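Local structure of transcriptional regulator (LacI family) (Clostridium acetobutylicum ATCC 824, 3G85) at residues Lys190-Ile204 with Asp217-Thr231. The protein probably binds DNA as a LacI-family transcription factor, its periplasmic-binding-protein-like region presumably sensing a small effector. Residues are numbered along the deposited sequence; the frame is centred on the assembly and turned at random.
Sequences KALFCNSDSIALGVI and DIEIVAIGMNDREYT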
loop_
_atom_site.group_PDB
_atom_site.type_symbol
_atom_site.label_atom_id
_atom_site.label_comp_id
_atom_site.label_asym_id
_atom_site.label_seq_id
_atom_site.Cartn_x
_atom_site.Cartn_y
_atom_site.Cartn_z
ATOM N N LYS A 190 19.868 9.500 11.647
ATOM C CA LYS A 190 19.842 8.242 12.361
ATOM C C LYS A 190 18.478 7.520 12.292
ATOM O O LYS A 190 18.336 6.409 12.797
ATOM C CB LYS A 190 20.242 8.459 13.816
ATOM C CG LYS A 190 21.746 8.800 14.024
ATOM C CD LYS A 190 22.096 8.766 15.496
ATOM C CE LYS A 190 22.433 7.341 15.957
ATOM N NZ LYS A 190 21.700 6.993 17.209
ATOM N N ALA A 191 17.492 8.173 11.692
ATOM C CA ALA A 191 16.177 7.584 11.467
ATOM C C ALA A 191 15.947 7.543 9.974
ATOM O O ALA A 191 16.333 8.473 9.244
ATOM C CB ALA A 191 15.100 8.409 12.143
ATOM N N LEU A 192 15.330 6.457 9.508
ATOM C CA LEU A 192 15.047 6.307 8.097
ATOM C C LEU A 192 13.647 5.747 7.883
ATOM O O LEU A 192 13.325 4.694 8.397
ATOM C CB LEU A 192 16.102 5.385 7.442
ATOM C CG LEU A 192 15.845 5.063 5.956
ATOM C CD1 LEU A 192 16.014 6.303 5.061
ATOM C CD2 LEU A 192 16.771 3.937 5.499
ATOM N N PHE A 193 12.836 6.474 7.127
ATOM C CA PHE A 193 11.538 6.004 6.672
ATOM C C PHE A 193 11.637 5.473 5.236
ATOM O O PHE A 193 12.119 6.170 4.341
ATOM C CB PHE A 193 10.550 7.163 6.739
ATOM C CG PHE A 193 9.183 6.856 6.184
ATOM C CD1 PHE A 193 8.327 5.961 6.854
ATOM C CD2 PHE A 193 8.736 7.505 5.045
ATOM C CE1 PHE A 193 7.041 5.724 6.384
ATOM C CE2 PHE A 193 7.417 7.260 4.544
ATOM C CZ PHE A 193 6.593 6.359 5.223
ATOM N N CYS A 194 11.170 4.249 5.009
ATOM C CA CYS A 194 11.088 3.727 3.628
ATOM C C CYS A 194 9.627 3.517 3.294
ATOM O O CYS A 194 8.915 2.888 4.066
ATOM C CB CYS A 194 11.827 2.398 3.484
ATOM S SG CYS A 194 13.606 2.475 3.854
ATOM N N ASN A 195 9.172 4.029 2.169
ATOM C CA ASN A 195 7.733 3.916 1.892
ATOM C C ASN A 195 7.378 2.591 1.205
ATOM O O ASN A 195 6.254 2.425 0.710
ATOM C CB ASN A 195 7.162 5.169 1.166
ATOM C CG ASN A 195 7.538 5.247 -0.314
ATOM O OD1 ASN A 195 8.436 4.562 -0.780
ATOM N ND2 ASN A 195 6.829 6.104 -1.068
ATOM N N SER A 196 8.331 1.658 1.168
ATOM C CA SER A 196 7.984 0.259 0.844
ATOM C C SER A 196 8.932 -0.674 1.591
ATOM O O SER A 196 10.101 -0.322 1.875
ATOM C CB SER A 196 7.988 -0.012 -0.677
ATOM O OG SER A 196 9.224 -0.522 -1.129
ATOM N N ASP A 197 8.429 -1.857 1.931
ATOM C CA ASP A 197 9.274 -2.862 2.580
ATOM C C ASP A 197 10.336 -3.412 1.638
ATOM O O ASP A 197 11.423 -3.744 2.111
ATOM C CB ASP A 197 8.455 -4.023 3.140
ATOM C CG ASP A 197 7.660 -4.724 2.053
ATOM O OD1 ASP A 197 6.769 -4.065 1.480
ATOM O OD2 ASP A 197 7.989 -5.896 1.715
ATOM N N SER A 198 10.087 -3.462 0.328
ATOM C CA SER A 198 11.114 -3.952 -0.610
ATOM C C SER A 198 12.315 -3.013 -0.574
ATOM O O SER A 198 13.462 -3.438 -0.604
ATOM C CB SER A 198 10.585 -4.014 -2.055
ATOM O OG SER A 198 9.650 -5.067 -2.163
ATOM N N ILE A 199 12.024 -1.717 -0.509
ATOM C CA ILE A 199 13.068 -0.720 -0.412
ATOM C C ILE A 199 13.864 -0.968 0.862
ATOM O O ILE A 199 15.107 -0.976 0.851
ATOM C CB ILE A 199 12.461 0.703 -0.485
ATOM C CG1 ILE A 199 12.083 1.044 -1.944
ATOM C CG2 ILE A 199 13.415 1.739 0.138
ATOM C CD1 ILE A 199 11.352 2.336 -2.069
ATOM N N ALA A 200 13.165 -1.175 1.971
ATOM C CA ALA A 200 13.837 -1.405 3.265
ATOM C C ALA A 200 14.724 -2.648 3.261
ATOM O O ALA A 200 15.826 -2.648 3.827
ATOM C CB ALA A 200 12.789 -1.503 4.385
ATOM N N LEU A 201 14.273 -3.703 2.597
ATOM C CA LEU A 201 15.083 -4.928 2.532
ATOM C C LEU A 201 16.389 -4.712 1.754
ATOM O O LEU A 201 17.456 -5.202 2.173
ATOM C CB LEU A 201 14.302 -6.077 1.906
ATOM C CG LEU A 201 13.139 -6.570 2.778
ATOM C CD1 LEU A 201 12.311 -7.568 1.944
ATOM C CD2 LEU A 201 13.623 -7.127 4.172
ATOM N N GLY A 202 16.314 -3.933 0.686
ATOM C CA GLY A 202 17.507 -3.568 -0.082
ATOM C C GLY A 202 18.459 -2.694 0.738
ATOM O O GLY A 202 19.690 -2.870 0.689
ATOM N N VAL A 203 17.887 -1.735 1.457
ATOM C CA VAL A 203 18.676 -0.847 2.339
ATOM C C VAL A 203 19.473 -1.648 3.379
ATOM O O VAL A 203 20.679 -1.469 3.544
ATOM C CB VAL A 203 17.803 0.184 3.032
ATOM C CG1 VAL A 203 18.622 0.887 4.176
ATOM C CG2 VAL A 203 17.195 1.183 2.017
ATOM N N ILE A 204 18.811 -2.573 4.050
ATOM C CA ILE A 204 19.462 -3.382 5.065
ATOM C C ILE A 204 20.557 -4.259 4.443
ATOM O O ILE A 204 21.588 -4.497 5.110
ATOM C CB ILE A 204 18.406 -4.197 5.839
ATOM C CG1 ILE A 204 17.665 -3.273 6.783
ATOM C CG2 ILE A 204 19.013 -5.339 6.621
ATOM C CD1 ILE A 204 16.259 -3.766 7.010
ATOM N N ASP A 217 23.086 2.645 14.802
ATOM C CA ASP A 217 23.503 3.733 13.915
ATOM C C ASP A 217 22.349 4.292 13.086
ATOM O O ASP A 217 22.277 5.490 12.863
ATOM C CB ASP A 217 24.621 3.258 12.994
ATOM C CG ASP A 217 25.849 2.789 13.762
ATOM O OD1 ASP A 217 26.071 3.306 14.884
ATOM O OD2 ASP A 217 26.586 1.907 13.246
ATOM N N ILE A 218 21.461 3.412 12.612
ATOM C CA ILE A 218 20.284 3.809 11.814
ATOM C C ILE A 218 19.083 2.964 12.216
ATOM O O ILE A 218 19.185 1.728 12.289
ATOM C CB ILE A 218 20.514 3.661 10.275
ATOM C CG1 ILE A 218 21.623 4.601 9.804
ATOM C CG2 ILE A 218 19.211 3.969 9.481
ATOM C CD1 ILE A 218 21.887 4.566 8.329
ATOM N N GLU A 219 17.951 3.618 12.481
ATOM C CA GLU A 219 16.713 2.885 12.768
ATOM C C GLU A 219 15.733 3.039 11.595
ATOM O O GLU A 219 15.564 4.123 11.080
ATOM C CB GLU A 219 16.078 3.364 14.061
ATOM C CG GLU A 219 15.079 2.360 14.579
ATOM C CD GLU A 219 14.631 2.604 16.007
ATOM O OE1 GLU A 219 15.368 3.255 16.798
ATOM O OE2 GLU A 219 13.519 2.139 16.331
ATOM N N ILE A 220 15.117 1.939 11.167
ATOM C CA ILE A 220 14.265 1.977 9.970
ATOM C C ILE A 220 12.819 1.683 10.329
ATOM O O ILE A 220 12.550 0.824 11.152
ATOM C CB ILE A 220 14.734 0.912 8.932
ATOM C CG1 ILE A 220 16.198 1.167 8.568
ATOM C CG2 ILE A 220 13.791 0.922 7.683
ATOM C CD1 ILE A 220 16.923 0.002 7.813
ATOM N N VAL A 221 11.895 2.384 9.696
ATOM C CA VAL A 221 10.478 2.011 9.723
ATOM C C VAL A 221 10.066 2.003 8.265
ATOM O O VAL A 221 10.435 2.897 7.507
ATOM C CB VAL A 221 9.583 2.995 10.489
ATOM C CG1 VAL A 221 8.075 2.607 10.350
ATOM C CG2 VAL A 221 9.975 2.986 11.974
ATOM N N ALA A 222 9.343 0.971 7.859
ATOM C CA ALA A 222 8.949 0.883 6.453
ATOM C C ALA A 222 7.457 0.681 6.370
ATOM O O ALA A 222 6.857 0.152 7.281
ATOM C CB ALA A 222 9.641 -0.272 5.792
ATOM N N ILE A 223 6.866 1.084 5.250
ATOM C CA ILE A 223 5.456 0.775 4.966
ATOM C C ILE A 223 5.385 -0.661 4.430
ATOM O O ILE A 223 6.090 -1.016 3.478
ATOM C CB ILE A 223 4.848 1.754 3.938
ATOM C CG1 ILE A 223 4.875 3.212 4.462
ATOM C CG2 ILE A 223 3.422 1.296 3.505
ATOM C CD1 ILE A 223 3.968 3.419 5.706
ATOM N N GLY A 224 4.549 -1.480 5.051
ATOM C CA GLY A 224 4.481 -2.903 4.677
ATOM C C GLY A 224 3.523 -3.123 3.533
ATOM O O GLY A 224 2.315 -2.908 3.670
HETATM N N MSE A 225 4.057 -3.512 2.379
HETATM C CA MSE A 225 3.204 -3.705 1.199
HETATM C C MSE A 225 3.190 -5.165 0.790
HETATM O O MSE A 225 2.149 -5.682 0.379
HETATM C CB MSE A 225 3.688 -2.840 0.027
HETATM C CG MSE A 225 3.900 -1.396 0.415
HETATM SE SE MSE A 225 4.051 -0.327 -1.218
HETATM C CE MSE A 225 3.763 1.366 -0.444
ATOM N N ASN A 226 4.366 -5.799 0.843
ATOM C CA ASN A 226 4.485 -7.219 0.515
ATOM C C ASN A 226 4.285 -8.079 1.762
ATOM O O ASN A 226 4.101 -7.571 2.876
ATOM C CB ASN A 226 5.838 -7.544 -0.160
ATOM C CG ASN A 226 5.980 -6.891 -1.548
ATOM O OD1 ASN A 226 5.062 -6.891 -2.349
ATOM N ND2 ASN A 226 7.141 -6.318 -1.812
ATOM N N ASP A 227 4.304 -9.386 1.567
ATOM C CA ASP A 227 4.149 -10.368 2.641
ATOM C C ASP A 227 4.918 -10.005 3.938
ATOM O O ASP A 227 6.122 -9.828 3.916
ATOM C CB ASP A 227 4.609 -11.713 2.055
ATOM C CG ASP A 227 4.212 -12.902 2.883
ATOM O OD1 ASP A 227 4.360 -12.871 4.137
ATOM O OD2 ASP A 227 3.818 -13.917 2.238
ATOM N N ARG A 228 4.196 -9.864 5.051
ATOM C CA ARG A 228 4.760 -9.514 6.366
ATOM C C ARG A 228 5.956 -10.393 6.814
ATOM O O ARG A 228 6.811 -9.944 7.603
ATOM C CB ARG A 228 3.673 -9.634 7.442
ATOM C CG ARG A 228 2.533 -8.601 7.358
ATOM C CD ARG A 228 1.587 -8.820 8.581
ATOM N NE ARG A 228 0.612 -7.734 8.670
ATOM C CZ ARG A 228 -0.619 -7.830 9.200
ATOM N NH1 ARG A 228 -1.044 -8.995 9.699
ATOM N NH2 ARG A 228 -1.420 -6.757 9.226
ATOM N N GLU A 229 6.021 -11.637 6.346
ATOM C CA GLU A 229 7.091 -12.511 6.815
ATOM C C GLU A 229 8.510 -12.087 6.377
ATOM O O GLU A 229 9.501 -12.434 7.045
ATOM C CB GLU A 229 6.822 -13.987 6.449
ATOM C CG GLU A 229 5.828 -14.616 7.424
ATOM C CD GLU A 229 5.711 -16.123 7.318
ATOM O OE1 GLU A 229 6.610 -16.792 6.758
ATOM O OE2 GLU A 229 4.683 -16.630 7.810
ATOM N N TYR A 230 8.620 -11.393 5.243
ATOM C CA TYR A 230 9.947 -10.972 4.777
ATOM C C TYR A 230 10.596 -10.008 5.767
ATOM O O TYR A 230 11.798 -10.065 6.026
ATOM C CB TYR A 230 9.900 -10.378 3.371
ATOM C CG TYR A 230 9.662 -11.399 2.291
ATOM C CD1 TYR A 230 10.679 -12.273 1.886
ATOM C CD2 TYR A 230 8.427 -11.489 1.661
ATOM C CE1 TYR A 230 10.460 -13.229 0.884
ATOM C CE2 TYR A 230 8.194 -12.446 0.645
ATOM C CZ TYR A 230 9.215 -13.297 0.270
ATOM O OH TYR A 230 8.995 -14.232 -0.710
ATOM N N THR A 231 9.796 -9.115 6.329
ATOM C CA THR A 231 10.329 -8.161 7.304
ATOM C C THR A 231 10.291 -8.732 8.738
ATOM O O THR A 231 11.014 -8.243 9.614
ATOM C CB THR A 231 9.561 -6.827 7.255
ATOM O OG1 THR A 231 8.148 -7.091 7.321
ATOM C CG2 THR A 231 9.885 -6.062 5.943
HETATM O O HOH W 1 7.802 -7.762 3.424
#
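The Asp197 carboxylate meets the backbone N-H groups of Met225 and Asn226, just past the end of strand 219-224, with one face. Asp197 and Phe193 belong to a beta-alpha-beta unit of the periplasmic-binding-protein-like fold: strand 191-194, helix 197-209, strand 219-224. Met225 N reaches Asp197 OD1 at 2.9 Å from above the carboxylate plane; Asn226 N joins it from the same side at 3.0 Å. With chi1 at 59°, CG sits between the backbone N and carbonyl carbon, which turns the acid to this loop; a water donates to Asp197 OD2 and to Asp227 O. The Asn226 amide stands nearly perpendicular to the carboxylate. The Phe193 ring takes Ile223 CG1 obliquely at CZ (3.7 Å) and Val221 O obliquely at CD1, and stacks with Phe149.

The strands run parallel, 13° apart, joined by five alternating backbone hydrogen bonds from Glu219 N to Lys190 O through Ile223 N to Cys194 O. Ala191, Phe193, Glu219 and Val221 face helix 111-124 or 140-155, while Leu192, Cys194, Ile220 and Ala222 share the face carrying helix 197-209. There Ala200 CB lies 3.7 Å from Ala222 CB. Ser196, the N-cap residue, accepts from Ile199 N through OG, which also hydrogen-bonds Asn170 OD1. Farther along, Ile220 CD1 touches Ile204 CG1 at 3.5 Å.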